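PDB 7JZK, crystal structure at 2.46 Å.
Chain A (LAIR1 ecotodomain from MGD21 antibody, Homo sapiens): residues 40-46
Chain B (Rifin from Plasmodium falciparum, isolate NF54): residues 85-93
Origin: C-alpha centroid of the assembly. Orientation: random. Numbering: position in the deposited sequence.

Chain A 40-46: ERNYLYS
Chain B 85-93: NQAFCDVRK

How does the rifin segment begin, and what does its first turn offer the LAIR1 loop? Asn B85 (chi1 t) caps the helix that starts at Gln B86 and continues past Lys B93, its OD1 accepting from Phe B88 N at 3.1 Å; the helix is kinked where N of Arg B92 and Lys B93 has no bond to the turn before. Gln B86 (chi1 m, chi2 -97°) takes a hydrogen bond through OE1 from Tyr A43 OH at 3.2 Å. That oxygen also lies over one face of the Arg A41 guanidinium, 3.1 Å from NH2, where the angle is too poor for a hydrogen bond; Arg A41 NH1 forms a salt bridge with Glu A40 OE1 at 2.9 Å.

What brings Tyr A43 so close to the helix? A type I turn from Arg A41 to Leu A44, closed by Leu A44 N to Arg A41 O at 3.1 Å, presents it (phi/psi -81/-9, chi1 p). Tyr A43 CA lies 5.7 Å from Cys B89 CA. Ala B87 and Phe B88 point away, whereas Cys B89 (chi1 m) points toward the loop. Its CB packs 3.5 Å from Tyr A43 CD2 and 3.7 Å from Leu A44 CD2.

Where does the Tyr A43 ring rest? One face covers the backbone of Asp B90, with CA 4.0 Å from the ring centroid and 14° off the normal, a CH-pi contact. The Asp B90 carboxylate (chi1 t) is engaged by its own chain: OD1 receives Lys B93 NZ at 2.9 Å in a salt bridge.

How does Arg B92 join two tyrosines? Beyond Val B91, which points away, it extends (m, t, t) so that NH1 donates to Tyr A43 O at 2.7 Å, with that oxygen near the guanidinium plane. One face of the same guanidinium stacks on the ring of Tyr A45 (chi1 p), where the strand begins: planes meet at 15° and CZ sits 3.7 Å from the ring centroid, a cation-pi contact.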

# COMPACT_ATOMS: atom_id res chain seq x y z
N GLU A 40 13.30 1.09 1.62
CA GLU A 40 14.31 0.26 0.92
C GLU A 40 13.60 -0.60 -0.12
O GLU A 40 14.24 -1.01 -1.08
CB GLU A 40 15.05 -0.58 1.95
CG GLU A 40 14.82 -0.13 3.38
CD GLU A 40 13.55 -0.68 4.00
OE1 GLU A 40 13.02 -1.67 3.48
OE2 GLU A 40 13.08 -0.11 4.99
N ARG A 41 12.32 -0.88 0.09
CA ARG A 41 11.55 -1.67 -0.88
C ARG A 41 10.49 -0.83 -1.58
O ARG A 41 9.85 -0.02 -0.91
CB ARG A 41 11.16 -3.02 -0.31
CG ARG A 41 12.29 -4.04 -0.36
CD ARG A 41 12.28 -4.99 0.82
NE ARG A 41 12.16 -4.31 2.10
CZ ARG A 41 12.19 -4.92 3.27
NH1 ARG A 41 12.06 -4.22 4.39
NH2 ARG A 41 12.35 -6.23 3.33
N ASN A 42 10.30 -1.07 -2.87
CA ASN A 42 9.37 -0.31 -3.75
C ASN A 42 7.94 -0.40 -3.26
O ASN A 42 7.20 0.54 -3.48
CB ASN A 42 9.36 -1.02 -5.11
CG ASN A 42 9.88 -0.20 -6.27
OD1 ASN A 42 10.16 0.98 -6.12
ND2 ASN A 42 10.00 -0.82 -7.42
N TYR A 43 7.58 -1.53 -2.68
CA TYR A 43 6.19 -1.77 -2.23
C TYR A 43 5.86 -1.14 -0.88
O TYR A 43 4.72 -1.19 -0.49
CB TYR A 43 5.89 -3.27 -2.31
CG TYR A 43 6.91 -4.18 -1.68
CD1 TYR A 43 7.88 -4.80 -2.45
CD2 TYR A 43 6.88 -4.47 -0.33
CE1 TYR A 43 8.81 -5.66 -1.89
CE2 TYR A 43 7.80 -5.32 0.25
CZ TYR A 43 8.77 -5.92 -0.53
OH TYR A 43 9.68 -6.76 0.03
N LEU A 44 6.86 -0.63 -0.18
CA LEU A 44 6.60 0.08 1.09
C LEU A 44 6.70 1.57 0.79
O LEU A 44 7.80 2.06 0.55
CB LEU A 44 7.62 -0.40 2.11
CG LEU A 44 7.72 -1.92 2.28
CD1 LEU A 44 8.92 -2.28 3.13
CD2 LEU A 44 6.45 -2.47 2.88
N TYR A 45 5.55 2.24 0.74
CA TYR A 45 5.55 3.66 0.31
C TYR A 45 4.42 4.49 0.90
O TYR A 45 3.43 3.92 1.35
CB TYR A 45 5.56 3.73 -1.22
CG TYR A 45 4.38 3.20 -1.99
CD1 TYR A 45 4.51 2.09 -2.80
CD2 TYR A 45 3.17 3.86 -1.98
CE1 TYR A 45 3.45 1.62 -3.56
CE2 TYR A 45 2.09 3.39 -2.71
CZ TYR A 45 2.24 2.27 -3.50
OH TYR A 45 1.18 1.82 -4.23
N SER A 46 4.57 5.81 0.88
CA SER A 46 3.48 6.71 1.25
C SER A 46 3.40 7.81 0.21
O SER A 46 4.42 8.40 -0.16
CB SER A 46 3.70 7.30 2.64
OG SER A 46 3.44 6.32 3.64
N ASN B 85 4.35 -8.07 7.92
CA ASN B 85 3.84 -8.81 6.73
C ASN B 85 4.31 -8.22 5.40
O ASN B 85 3.56 -7.47 4.81
CB ASN B 85 2.33 -9.06 6.78
CG ASN B 85 1.81 -10.04 5.76
OD1 ASN B 85 2.49 -10.41 4.81
ND2 ASN B 85 0.58 -10.48 5.95
N GLN B 86 5.53 -8.50 4.99
CA GLN B 86 6.07 -8.05 3.69
C GLN B 86 5.33 -8.67 2.50
O GLN B 86 5.19 -7.99 1.50
CB GLN B 86 7.57 -8.29 3.69
CG GLN B 86 8.29 -7.56 4.81
CD GLN B 86 8.88 -6.26 4.33
OE1 GLN B 86 9.23 -6.11 3.16
NE2 GLN B 86 9.03 -5.31 5.24
N ALA B 87 4.90 -9.92 2.58
CA ALA B 87 4.27 -10.62 1.45
C ALA B 87 3.01 -9.91 0.98
O ALA B 87 2.75 -9.91 -0.22
CB ALA B 87 3.97 -12.03 1.85
N PHE B 88 2.23 -9.38 1.91
CA PHE B 88 1.04 -8.60 1.56
C PHE B 88 1.41 -7.35 0.77
O PHE B 88 0.85 -7.10 -0.29
CB PHE B 88 0.30 -8.21 2.85
CG PHE B 88 -0.94 -7.38 2.65
CD1 PHE B 88 -1.83 -7.67 1.63
CD2 PHE B 88 -1.23 -6.33 3.50
CE1 PHE B 88 -3.00 -6.92 1.47
CE2 PHE B 88 -2.39 -5.57 3.33
CZ PHE B 88 -3.27 -5.86 2.31
N CYS B 89 2.42 -6.62 1.22
CA CYS B 89 2.85 -5.43 0.50
C CYS B 89 3.48 -5.79 -0.84
O CYS B 89 3.26 -5.10 -1.83
CB CYS B 89 3.83 -4.65 1.39
SG CYS B 89 3.15 -4.38 3.05
N ASP B 90 4.12 -6.95 -0.91
CA ASP B 90 4.77 -7.45 -2.12
C ASP B 90 3.78 -7.61 -3.27
O ASP B 90 4.19 -7.57 -4.44
CB ASP B 90 5.47 -8.79 -1.80
CG ASP B 90 6.23 -9.39 -2.99
OD1 ASP B 90 5.68 -10.30 -3.66
OD2 ASP B 90 7.38 -8.96 -3.27
N VAL B 91 2.48 -7.74 -2.97
CA VAL B 91 1.45 -7.85 -3.99
C VAL B 91 1.41 -6.62 -4.88
O VAL B 91 1.05 -6.71 -6.06
CB VAL B 91 0.08 -8.10 -3.33
CG1 VAL B 91 -1.05 -8.16 -4.38
CG2 VAL B 91 0.13 -9.39 -2.56
N ARG B 92 1.83 -5.47 -4.36
CA ARG B 92 1.91 -4.27 -5.19
C ARG B 92 2.81 -4.50 -6.40
O ARG B 92 2.61 -3.88 -7.45
CB ARG B 92 2.41 -3.09 -4.37
CG ARG B 92 1.33 -2.44 -3.56
CD ARG B 92 1.94 -1.42 -2.67
NE ARG B 92 0.93 -0.66 -1.96
CZ ARG B 92 1.23 0.18 -0.98
NH1 ARG B 92 2.49 0.32 -0.63
NH2 ARG B 92 0.27 0.86 -0.37
N LYS B 93 3.83 -5.35 -6.25
CA LYS B 93 4.69 -5.65 -7.38
C LYS B 93 4.00 -6.57 -8.37
O LYS B 93 4.11 -6.37 -9.59
CB LYS B 93 6.00 -6.26 -6.88
CG LYS B 93 6.87 -6.94 -7.93
CD LYS B 93 6.59 -8.47 -8.06
CE LYS B 93 6.46 -9.13 -6.67
NZ LYS B 93 5.79 -10.48 -6.59